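Local coordinates for protein myosin regulatory light chain (Placopecten magellanicus, PDB 3PN7) that probably binds calcium as the regulatory light chain of molluscan muscle myosin, where calcium control of the Mg-ATPase is thought to act through myosin rather than actin, at residues Leu17-Lys20 with Leu21-Met25; Ile40-Asn43 with Asp44-Met48; Phe74-Phe77 with Leu78-Phe81; Asp89-Glu92 with Thr93-Ala97. One frame throughout, in Å; residues are numbered along the deposited sequence.

Contact 1: Leu17-Lys20 with Leu21-Met25; sequences LPQK and LMQEM
M22 N donates to P18 O over 3.1 Å with an N-H...O angle of 165°, and the donor lies in the plane of that carbonyl. This is the first i+4 to i (alpha-helical) bond of helix 19-32, the entering helix of the N-terminal EF-hand, and P18 sits at its N-cap. A weak second bond, from L21 N, bends in to the same P18 O. The next turn is carried by Q23 N to Q19 O at 2.8 Å and by E24 N to K20 O, both donors standing tilted from the carbonyl planes. Over Q19 O lies the chain of Q23, whose CG is beside its own backbone N (chi1 -62°). The E24 carboxylate turns away from the segment, to a basic and an aromatic side chain in the chain of another protein. The apolar face gathers around L17. CB of L17 meets CD2 of L21 at 4.1 Å, while the P18 ring and L21 lie side by side, CD of P18 4.2 Å from CB of L21. L17 also rests on S82, and M25 on L78, F81 and L85, so this face is turned to helix 74-85. The M25 chain bends at chi3 (-76°), carrying its methyl across L17 at about a right angle: CE of M25 ends 3.8 Å from CD1 of L17.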
loop_
_atom_site.group_PDB
_atom_site.type_symbol
_atom_site.label_atom_id
_atom_site.label_comp_id
_atom_site.label_asym_id
_atom_site.label_seq_id
_atom_site.Cartn_x
_atom_site.Cartn_y
_atom_site.Cartn_z
ATOM N N LEU B 17 -19.762 -2.496 13.698
ATOM C CA LEU B 17 -19.874 -2.234 12.270
ATOM C C LEU B 17 -20.357 -0.809 12.046
ATOM O O LEU B 17 -20.992 -0.223 12.919
ATOM C CB LEU B 17 -20.842 -3.222 11.627
ATOM C CG LEU B 17 -21.242 -4.410 12.502
ATOM C CD1 LEU B 17 -22.145 -5.360 11.733
ATOM C CD2 LEU B 17 -20.006 -5.133 13.007
ATOM N N PRO B 18 -20.055 -0.247 10.880
ATOM C CA PRO B 18 -20.424 1.145 10.610
ATOM C C PRO B 18 -21.928 1.364 10.622
ATOM O O PRO B 18 -22.684 0.466 10.260
ATOM C CB PRO B 18 -19.884 1.382 9.197
ATOM C CG PRO B 18 -18.881 0.311 8.974
ATOM C CD PRO B 18 -19.376 -0.867 9.734
ATOM N N GLN B 19 -22.350 2.556 11.025
ATOM C CA GLN B 19 -23.757 2.922 10.972
ATOM C C GLN B 19 -24.477 2.784 9.633
ATOM O O GLN B 19 -25.624 2.367 9.599
ATOM C CB GLN B 19 -24.005 4.312 11.573
ATOM C CG GLN B 19 -24.271 4.291 13.079
ATOM C CD GLN B 19 -25.172 3.130 13.503
ATOM O OE1 GLN B 19 -26.397 3.180 13.332
ATOM N NE2 GLN B 19 -24.563 2.078 14.060
ATOM N N LYS B 20 -23.822 3.127 8.532
ATOM C CA LYS B 20 -24.478 2.989 7.233
ATOM C C LYS B 20 -24.741 1.526 6.892
ATOM O O LYS B 20 -25.696 1.207 6.195
ATOM C CB LYS B 20 -23.662 3.643 6.121
ATOM C CG LYS B 20 -22.217 3.176 6.058
ATOM C CD LYS B 20 -21.569 3.638 4.762
ATOM C CE LYS B 20 -22.168 4.972 4.297
ATOM N NZ LYS B 20 -22.078 6.064 5.327
ATOM N N LEU B 21 -23.876 0.641 7.374
ATOM C CA LEU B 21 -24.064 -0.784 7.156
ATOM C C LEU B 21 -25.214 -1.302 8.027
ATOM O O LEU B 21 -26.024 -2.109 7.580
ATOM C CB LEU B 21 -22.767 -1.555 7.419
ATOM C CG LEU B 21 -22.838 -3.066 7.181
ATOM C CD1 LEU B 21 -23.171 -3.354 5.729
ATOM C CD2 LEU B 21 -21.531 -3.745 7.581
ATOM N N MET B 22 -25.292 -0.831 9.268
ATOM C CA MET B 22 -26.456 -1.126 10.100
ATOM C C MET B 22 -27.726 -0.631 9.409
ATOM O O MET B 22 -28.756 -1.303 9.436
ATOM C CB MET B 22 -26.337 -0.467 11.472
ATOM C CG MET B 22 -26.598 -1.403 12.641
ATOM S SD MET B 22 -25.129 -2.363 13.056
ATOM C CE MET B 22 -25.190 -2.356 14.850
ATOM N N GLN B 23 -27.640 0.539 8.778
ATOM C CA GLN B 23 -28.808 1.166 8.156
ATOM C C GLN B 23 -29.213 0.430 6.879
ATOM O O GLN B 23 -30.395 0.349 6.523
ATOM C CB GLN B 23 -28.537 2.649 7.856
ATOM C CG GLN B 23 -28.250 3.498 9.106
ATOM C CD GLN B 23 -27.835 4.945 8.780
ATOM O OE1 GLN B 23 -28.113 5.458 7.689
ATOM N NE2 GLN B 23 -27.161 5.600 9.728
ATOM N N GLU B 24 -28.210 -0.088 6.184
ATOM C CA GLU B 24 -28.440 -0.933 5.030
ATOM C C GLU B 24 -29.151 -2.222 5.471
ATOM O O GLU B 24 -30.151 -2.624 4.881
ATOM C CB GLU B 24 -27.099 -1.259 4.394
ATOM C CG GLU B 24 -27.164 -1.949 3.051
ATOM C CD GLU B 24 -25.772 -2.285 2.555
ATOM O OE1 GLU B 24 -25.113 -1.385 1.985
ATOM O OE2 GLU B 24 -25.322 -3.434 2.775
ATOM N N MET B 25 -28.644 -2.856 6.524
ATOM C CA MET B 25 -29.227 -4.102 6.988
ATOM C C MET B 25 -30.680 -3.903 7.399
ATOM O O MET B 25 -31.542 -4.682 7.019
ATOM C CB MET B 25 -28.408 -4.722 8.124
ATOM C CG MET B 25 -27.141 -5.428 7.660
ATOM S SD MET B 25 -26.325 -6.408 8.947
ATOM C CE MET B 25 -25.529 -5.133 9.921
#

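Contact 2: Ile40-Asn43 with Asp44-Met48. With MG (magnesium ion), chain G.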
loop_
_atom_site.group_PDB
_atom_site.type_symbol
_atom_site.label_atom_id
_atom_site.label_comp_id
_atom_site.label_asym_id
_atom_site.label_seq_id
_atom_site.Cartn_x
_atom_site.Cartn_y
_atom_site.Cartn_z
ATOM N N ILE B 40 -39.310 -11.849 9.725
ATOM C CA ILE B 40 -39.334 -12.490 8.420
ATOM C C ILE B 40 -39.741 -13.955 8.581
ATOM O O ILE B 40 -39.055 -14.723 9.271
ATOM C CB ILE B 40 -37.952 -12.408 7.720
ATOM C CG1 ILE B 40 -37.531 -10.952 7.498
ATOM C CG2 ILE B 40 -37.955 -13.176 6.389
ATOM C CD1 ILE B 40 -36.117 -10.838 6.931
ATOM N N ASP B 41 -40.862 -14.347 7.974
ATOM C CA ASP B 41 -41.252 -15.762 7.974
ATOM C C ASP B 41 -41.169 -16.378 6.585
ATOM O O ASP B 41 -40.687 -15.749 5.642
ATOM C CB ASP B 41 -42.644 -15.967 8.580
ATOM C CG ASP B 41 -43.737 -15.245 7.808
ATOM O OD1 ASP B 41 -43.476 -14.757 6.689
ATOM O OD2 ASP B 41 -44.871 -15.160 8.326
ATOM N N ILE B 42 -41.651 -17.603 6.438
ATOM C CA ILE B 42 -41.507 -18.266 5.149
ATOM C C ILE B 42 -42.310 -17.574 4.040
ATOM O O ILE B 42 -41.891 -17.557 2.883
ATOM C CB ILE B 42 -41.825 -19.761 5.220
ATOM C CG1 ILE B 42 -41.518 -20.407 3.871
ATOM C CG2 ILE B 42 -43.294 -19.986 5.624
ATOM C CD1 ILE B 42 -41.294 -21.897 3.933
ATOM N N ASN B 43 -43.450 -16.988 4.398
ATOM C CA ASN B 43 -44.269 -16.256 3.434
ATOM C C ASN B 43 -43.587 -14.980 2.922
ATOM O O ASN B 43 -43.652 -14.672 1.726
ATOM C CB ASN B 43 -45.640 -15.907 4.030
ATOM C CG ASN B 43 -46.424 -17.136 4.467
ATOM O OD1 ASN B 43 -46.319 -18.216 3.866
ATOM N ND2 ASN B 43 -47.216 -16.976 5.524
ATOM N N ASP B 44 -42.942 -14.243 3.830
ATOM C CA ASP B 44 -42.170 -13.057 3.463
ATOM C C ASP B 44 -41.074 -13.422 2.489
ATOM O O ASP B 44 -40.846 -12.738 1.491
ATOM C CB ASP B 44 -41.538 -12.440 4.702
ATOM C CG ASP B 44 -42.530 -11.677 5.538
ATOM O OD1 ASP B 44 -43.145 -10.730 5.001
ATOM O OD2 ASP B 44 -42.680 -12.007 6.734
ATOM N N LEU B 45 -40.400 -14.522 2.793
ATOM C CA LEU B 45 -39.282 -14.994 1.993
ATOM C C LEU B 45 -39.767 -15.418 0.611
ATOM O O LEU B 45 -39.204 -14.993 -0.407
ATOM C CB LEU B 45 -38.605 -16.168 2.705
ATOM C CG LEU B 45 -37.087 -16.242 2.859
ATOM C CD1 LEU B 45 -36.484 -14.915 3.199
ATOM C CD2 LEU B 45 -36.757 -17.278 3.915
ATOM N N LYS B 46 -40.806 -16.256 0.574
ATOM C CA LYS B 46 -41.416 -16.667 -0.696
ATOM C C LYS B 46 -41.824 -15.449 -1.518
ATOM O O LYS B 46 -41.537 -15.358 -2.717
ATOM C CB LYS B 46 -42.674 -17.510 -0.458
ATOM C CG LYS B 46 -42.453 -18.894 0.105
ATOM C CD LYS B 46 -43.691 -19.758 -0.139
ATOM C CE LYS B 46 -43.480 -21.192 0.297
ATOM N NZ LYS B 46 -44.487 -22.107 -0.319
ATOM N N GLU B 47 -42.512 -14.519 -0.860
ATOM C CA GLU B 47 -42.918 -13.272 -1.493
ATOM C C GLU B 47 -41.722 -12.518 -2.071
ATOM O O GLU B 47 -41.728 -12.133 -3.243
ATOM C CB GLU B 47 -43.670 -12.378 -0.503
ATOM C CG GLU B 47 -44.575 -11.402 -1.197
ATOM C CD GLU B 47 -45.476 -12.104 -2.220
ATOM O OE1 GLU B 47 -46.078 -13.143 -1.867
ATOM O OE2 GLU B 47 -45.558 -11.635 -3.379
ATOM N N MET B 48 -40.696 -12.301 -1.248
ATOM C CA MET B 48 -39.511 -11.601 -1.722
ATOM C C MET B 48 -38.871 -12.313 -2.913
ATOM O O MET B 48 -38.579 -11.678 -3.928
ATOM C CB MET B 48 -38.491 -11.403 -0.606
ATOM C CG MET B 48 -37.350 -10.456 -0.999
ATOM S SD MET B 48 -37.884 -8.728 -1.137
ATOM C CE MET B 48 -37.593 -8.403 -2.864
HETATM MG MG MG G . -43.499 -10.730 8.570
#
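D44 OD2 has two partners: it binds the magnesium ion at 2.4 Å and accepts the backbone N-H of D41 at 3.2 Å through its anti lone pair, the N-H...O angle being 172°. D33 and the carbonyl oxygen of F39 supply further ligands to this magnesium. The other oxygen, D44 OD1, accepts from the backbone N of N35, another residue of the magnesium site, which helps hold the carboxylate's rotation. Going the opposite way, D44 N donates to D41 OD1 at 3.0 Å, nearly along the C-O axis of that oxygen. The reciprocal pair makes a capping box with D41 as N-cap of helix 42-52, the exiting helix of the EF-hand whose loop holds the metal. For D41, chi1 of 61° sets CG between the backbone N and the carbonyl carbon, turning OD1 back over the first turn. The two side chains cross at about a right angle, their carboxylate planes inclined by 31°, and D41 OD1 comes within 2.9 Å of D44 OD2, two acceptors whose repulsion the metal and the N-H donors probably offset. I42 and K46 run side by side toward helix 58-66, with K46 NZ paired to D58. On the buried flank I40 and L45 cross, CG2 of I40 3.9 Å from CD1 of L45, both also touching I32 of helix 19-32.

Contact 3: Phe74-Phe77 with Leu78-Phe81; sequences FTMF and LSIF
The backbone of 74-77 runs straight on into 78-81 as the opening turns of helix 74-85, with four successive i+4 to i bonds. L78 N to F74 O is the shortest, 2.8 Å, and S79 N to T75 O follows at 3.0 Å. Toward the other end I80 N to M76 O and F81 N to F77 O are more bent, and I80 N adds a weak bond of i+3 spacing to F77 O, so that this carbonyl receives two donors. Two side-chain pairs spaced four residues apart lie on this helix. In the first, L78 lies over one face of the F74 ring: its CG is 4.0 Å from the ring centroid and 27° off the normal, a CH-pi contact. Of its methyls, CD2 is 3.6 Å from CZ of F74 and CD1 is near CE2 of the same ring. In the second, the rings of F77 and F81 meet obliquely, planes 35° apart and centroids separated by 4.7 Å. CD2 of F81 stands over the centre of the F77 face, and CE2 of F81 comes 3.5 Å from CE1 of F77. The F77 ring is swung away from its own backbone N (chi1 -178°), whereas that of F81 lies beside its own, which brings the two together. F81 also meets aromatic rings in the chain of another protein. Both pairs look to helix 19-32: K26 makes a cation-pi contact with F74, M25 packs on L78 and F81, and F29 meets F77 edge-to-face.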
loop_
_atom_site.group_PDB
_atom_site.type_symbol
_atom_site.label_atom_id
_atom_site.label_comp_id
_atom_site.label_asym_id
_atom_site.label_seq_id
_atom_site.Cartn_x
_atom_site.Cartn_y
_atom_site.Cartn_z
ATOM N N PHE B 74 -35.498 -8.421 13.597
ATOM C CA PHE B 74 -34.350 -7.673 13.096
ATOM C C PHE B 74 -33.065 -7.978 13.883
ATOM O O PHE B 74 -31.993 -8.056 13.291
ATOM C CB PHE B 74 -34.569 -6.158 13.043
ATOM C CG PHE B 74 -33.330 -5.393 12.604
ATOM C CD1 PHE B 74 -32.826 -5.545 11.322
ATOM C CD2 PHE B 74 -32.653 -4.556 13.482
ATOM C CE1 PHE B 74 -31.687 -4.861 10.919
ATOM C CE2 PHE B 74 -31.514 -3.875 13.081
ATOM C CZ PHE B 74 -31.035 -4.026 11.802
ATOM N N THR B 75 -33.151 -8.142 15.202
ATOM C CA THR B 75 -31.934 -8.447 15.954
ATOM C C THR B 75 -31.413 -9.849 15.613
ATOM O O THR B 75 -30.209 -10.066 15.512
ATOM C CB THR B 75 -32.055 -8.211 17.493
ATOM O OG1 THR B 75 -31.871 -9.443 18.204
ATOM C CG2 THR B 75 -33.387 -7.609 17.853
ATOM N N MET B 76 -32.316 -10.790 15.401
ATOM C CA MET B 76 -31.910 -12.078 14.871
ATOM C C MET B 76 -31.311 -11.941 13.450
ATOM O O MET B 76 -30.429 -12.703 13.058
ATOM C CB MET B 76 -33.104 -13.021 14.869
ATOM C CG MET B 76 -32.779 -14.435 14.481
ATOM S SD MET B 76 -31.676 -15.247 15.658
ATOM C CE MET B 76 -32.520 -14.969 17.213
ATOM N N PHE B 77 -31.788 -10.967 12.682
ATOM C CA PHE B 77 -31.313 -10.758 11.316
ATOM C C PHE B 77 -29.888 -10.230 11.382
ATOM O O PHE B 77 -29.006 -10.678 10.648
ATOM C CB PHE B 77 -32.231 -9.751 10.632
ATOM C CG PHE B 77 -31.905 -9.467 9.193
ATOM C CD1 PHE B 77 -32.451 -10.237 8.181
ATOM C CD2 PHE B 77 -31.129 -8.380 8.848
ATOM C CE1 PHE B 77 -32.199 -9.954 6.849
ATOM C CE2 PHE B 77 -30.869 -8.093 7.520
ATOM C CZ PHE B 77 -31.405 -8.882 6.520
ATOM N N LEU B 78 -29.675 -9.290 12.297
ATOM C CA LEU B 78 -28.358 -8.742 12.561
ATOM C C LEU B 78 -27.409 -9.856 12.920
ATOM O O LEU B 78 -26.276 -9.911 12.453
ATOM C CB LEU B 78 -28.412 -7.782 13.740
ATOM C CG LEU B 78 -28.734 -6.316 13.497
ATOM C CD1 LEU B 78 -28.391 -5.583 14.787
ATOM C CD2 LEU B 78 -27.916 -5.776 12.336
ATOM N N SER B 79 -27.894 -10.737 13.776
ATOM C CA SER B 79 -27.128 -11.856 14.270
ATOM C C SER B 79 -26.692 -12.789 13.127
ATOM O O SER B 79 -25.602 -13.379 13.156
ATOM C CB SER B 79 -27.980 -12.582 15.305
ATOM O OG SER B 79 -27.755 -13.969 15.285
ATOM N N ILE B 80 -27.534 -12.909 12.104
ATOM C CA ILE B 80 -27.203 -13.758 10.960
ATOM C C ILE B 80 -26.233 -13.104 9.950
ATOM O O ILE B 80 -25.462 -13.795 9.273
ATOM C CB ILE B 80 -28.479 -14.182 10.245
ATOM C CG1 ILE B 80 -29.241 -15.188 11.101
ATOM C CG2 ILE B 80 -28.175 -14.748 8.885
ATOM C CD1 ILE B 80 -30.681 -15.300 10.686
ATOM N N PHE B 81 -26.268 -11.780 9.845
ATOM C CA PHE B 81 -25.481 -11.099 8.816
ATOM C C PHE B 81 -24.226 -10.397 9.322
ATOM O O PHE B 81 -23.295 -10.211 8.556
ATOM C CB PHE B 81 -26.330 -10.083 8.039
ATOM C CG PHE B 81 -27.138 -10.684 6.941
ATOM C CD1 PHE B 81 -26.609 -10.806 5.667
ATOM C CD2 PHE B 81 -28.443 -11.118 7.176
ATOM C CE1 PHE B 81 -27.364 -11.364 4.633
ATOM C CE2 PHE B 81 -29.207 -11.688 6.158
ATOM C CZ PHE B 81 -28.663 -11.803 4.880
#

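Contact 4: Asp89-Glu92 with Thr93-Ala97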
loop_
_atom_site.group_PDB
_atom_site.type_symbol
_atom_site.label_atom_id
_atom_site.label_comp_id
_atom_site.label_asym_id
_atom_site.label_seq_id
_atom_site.Cartn_x
_atom_site.Cartn_y
_atom_site.Cartn_z
ATOM N N ASP B 89 -16.997 -3.323 2.335
ATOM C CA ASP B 89 -16.990 -1.919 1.982
ATOM C C ASP B 89 -17.819 -1.716 0.741
ATOM O O ASP B 89 -18.130 -2.671 0.032
ATOM C CB ASP B 89 -15.554 -1.428 1.756
ATOM C CG ASP B 89 -14.710 -1.515 3.006
ATOM O OD1 ASP B 89 -14.918 -0.668 3.900
ATOM O OD2 ASP B 89 -13.849 -2.429 3.106
ATOM N N SER B 90 -18.177 -0.466 0.479
ATOM C CA SER B 90 -18.975 -0.149 -0.705
ATOM C C SER B 90 -18.189 -0.426 -1.988
ATOM O O SER B 90 -16.944 -0.437 -1.996
ATOM C CB SER B 90 -19.434 1.317 -0.674
ATOM O OG SER B 90 -18.344 2.177 -0.906
ATOM N N GLU B 91 -18.925 -0.646 -3.071
ATOM C CA GLU B 91 -18.339 -0.807 -4.394
ATOM C C GLU B 91 -17.387 0.365 -4.682
ATOM O O GLU B 91 -16.319 0.186 -5.272
ATOM C CB GLU B 91 -19.463 -0.908 -5.441
ATOM C CG GLU B 91 -19.019 -1.229 -6.867
ATOM C CD GLU B 91 -20.053 -2.059 -7.642
ATOM O OE1 GLU B 91 -20.741 -2.891 -7.011
ATOM O OE2 GLU B 91 -20.177 -1.882 -8.880
ATOM N N GLU B 92 -17.758 1.557 -4.224
ATOM C CA GLU B 92 -16.963 2.753 -4.469
ATOM C C GLU B 92 -15.618 2.697 -3.734
ATOM O O GLU B 92 -14.556 2.957 -4.315
ATOM C CB GLU B 92 -17.747 3.988 -4.022
ATOM C CG GLU B 92 -17.197 5.307 -4.546
ATOM C CD GLU B 92 -18.079 6.501 -4.195
ATOM O OE1 GLU B 92 -18.521 6.615 -3.021
ATOM O OE2 GLU B 92 -18.331 7.323 -5.104
ATOM N N THR B 93 -15.679 2.367 -2.449
ATOM C CA THR B 93 -14.499 2.269 -1.614
ATOM C C THR B 93 -13.501 1.258 -2.179
ATOM O O THR B 93 -12.310 1.542 -2.263
ATOM C CB THR B 93 -14.887 1.883 -0.179
ATOM O OG1 THR B 93 -15.782 2.875 0.330
ATOM C CG2 THR B 93 -13.662 1.802 0.724
ATOM N N ILE B 94 -14.000 0.101 -2.596
ATOM C CA ILE B 94 -13.135 -0.954 -3.106
ATOM C C ILE B 94 -12.525 -0.550 -4.434
ATOM O O ILE B 94 -11.358 -0.809 -4.691
ATOM C CB ILE B 94 -13.882 -2.272 -3.301
ATOM C CG1 ILE B 94 -14.631 -2.654 -2.025
ATOM C CG2 ILE B 94 -12.883 -3.378 -3.704
ATOM C CD1 ILE B 94 -15.304 -4.004 -2.086
ATOM N N ARG B 95 -13.339 0.072 -5.275
ATOM C CA ARG B 95 -12.878 0.630 -6.526
ATOM C C ARG B 95 -11.755 1.666 -6.309
ATOM O O ARG B 95 -10.753 1.669 -7.013
ATOM C CB ARG B 95 -14.066 1.260 -7.230
ATOM C CG ARG B 95 -13.915 1.375 -8.703
ATOM C CD ARG B 95 -15.210 0.971 -9.429
ATOM N NE ARG B 95 -16.447 1.438 -8.798
ATOM C CZ ARG B 95 -16.810 2.712 -8.669
ATOM N NH1 ARG B 95 -16.005 3.682 -9.104
ATOM N NH2 ARG B 95 -17.978 3.016 -8.095
ATOM N N ASN B 96 -11.908 2.538 -5.322
ATOM C CA ASN B 96 -10.850 3.501 -5.029
ATOM C C ASN B 96 -9.606 2.852 -4.418
ATOM O O ASN B 96 -8.485 3.343 -4.598
ATOM C CB ASN B 96 -11.369 4.616 -4.129
ATOM C CG ASN B 96 -12.537 5.366 -4.749
ATOM O OD1 ASN B 96 -13.334 5.981 -4.040
ATOM N ND2 ASN B 96 -12.655 5.305 -6.078
ATOM N N ALA B 97 -9.821 1.751 -3.695
ATOM C CA ALA B 97 -8.737 0.942 -3.145
ATOM C C ALA B 97 -7.865 0.448 -4.292
ATOM O O ALA B 97 -6.650 0.616 -4.275
ATOM C CB ALA B 97 -9.307 -0.261 -2.341
HETATM O O HOH W 1 -17.526 1.757 2.084
#
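I94 N donates to S90 O at 3.1 Å, 166° at the hydrogen and nearly in line with the C=O, opening the bonding of helix 91-99. R95 N to E91 O and N96 N to E92 O, the latter 2.9 Å, continue it. Around the first turn T93 turns two ways. Its chi1 of -59° places OG1 beside its own backbone N and 2.9 Å from OG of S90, while the methyl goes to the other side, CG2 meeting CB of D89 at 3.9 Å. A water joins the same two residues: it accepts from S90 N at 2.8 Å and is hydrogen-bonded to T93 OG1 at 2.7 Å, tying the residue at the N-cap to the third residue after it. The I94 side chain folds back along the start of the helix, CG1 lying 3.2 Å from S90 O. Farther round, R95 bends at chi2 and chi3 so that one face of its guanidinium lies over CA of E92. Its plane is 82° from the E91 carboxylate, and no charged atoms touch, NE of R95 being 5.0 Å from OE2 of E91. In the outer shell D89 is held by a salt bridge to R16 and by a basic and a polar side chain in the chain of another protein. E91 and I94 pack on V150. The arrangement is the N-terminal turn of helix 91-99, with S90 at the N-cap, set against helix 146-154 in the half of the light chain away from the magnesium site.

Overall arrangement
Contacts 1, 2, 3 and 4 follow one another along the chain, each at or near the start of a helix: 19-32, 42-52, 74-85 and 91-99. Contacts 1 and 3 lie closest, centres about 12 Å apart, and touch through M25 against L78, F77, F81 and F74. Contact 2 is about 16 Å from contact 3 between centres, I40 meeting F77, so the metal-bearing EF-hand and helix 74-85 share one packed region. Contact 4 stands apart, its centre about 31 Å from that of contact 2, across the centre of the chain. Magnesium thus sits in one half of an elongated molecule, while contacts 1 to 4 all adjoin the chain of another protein.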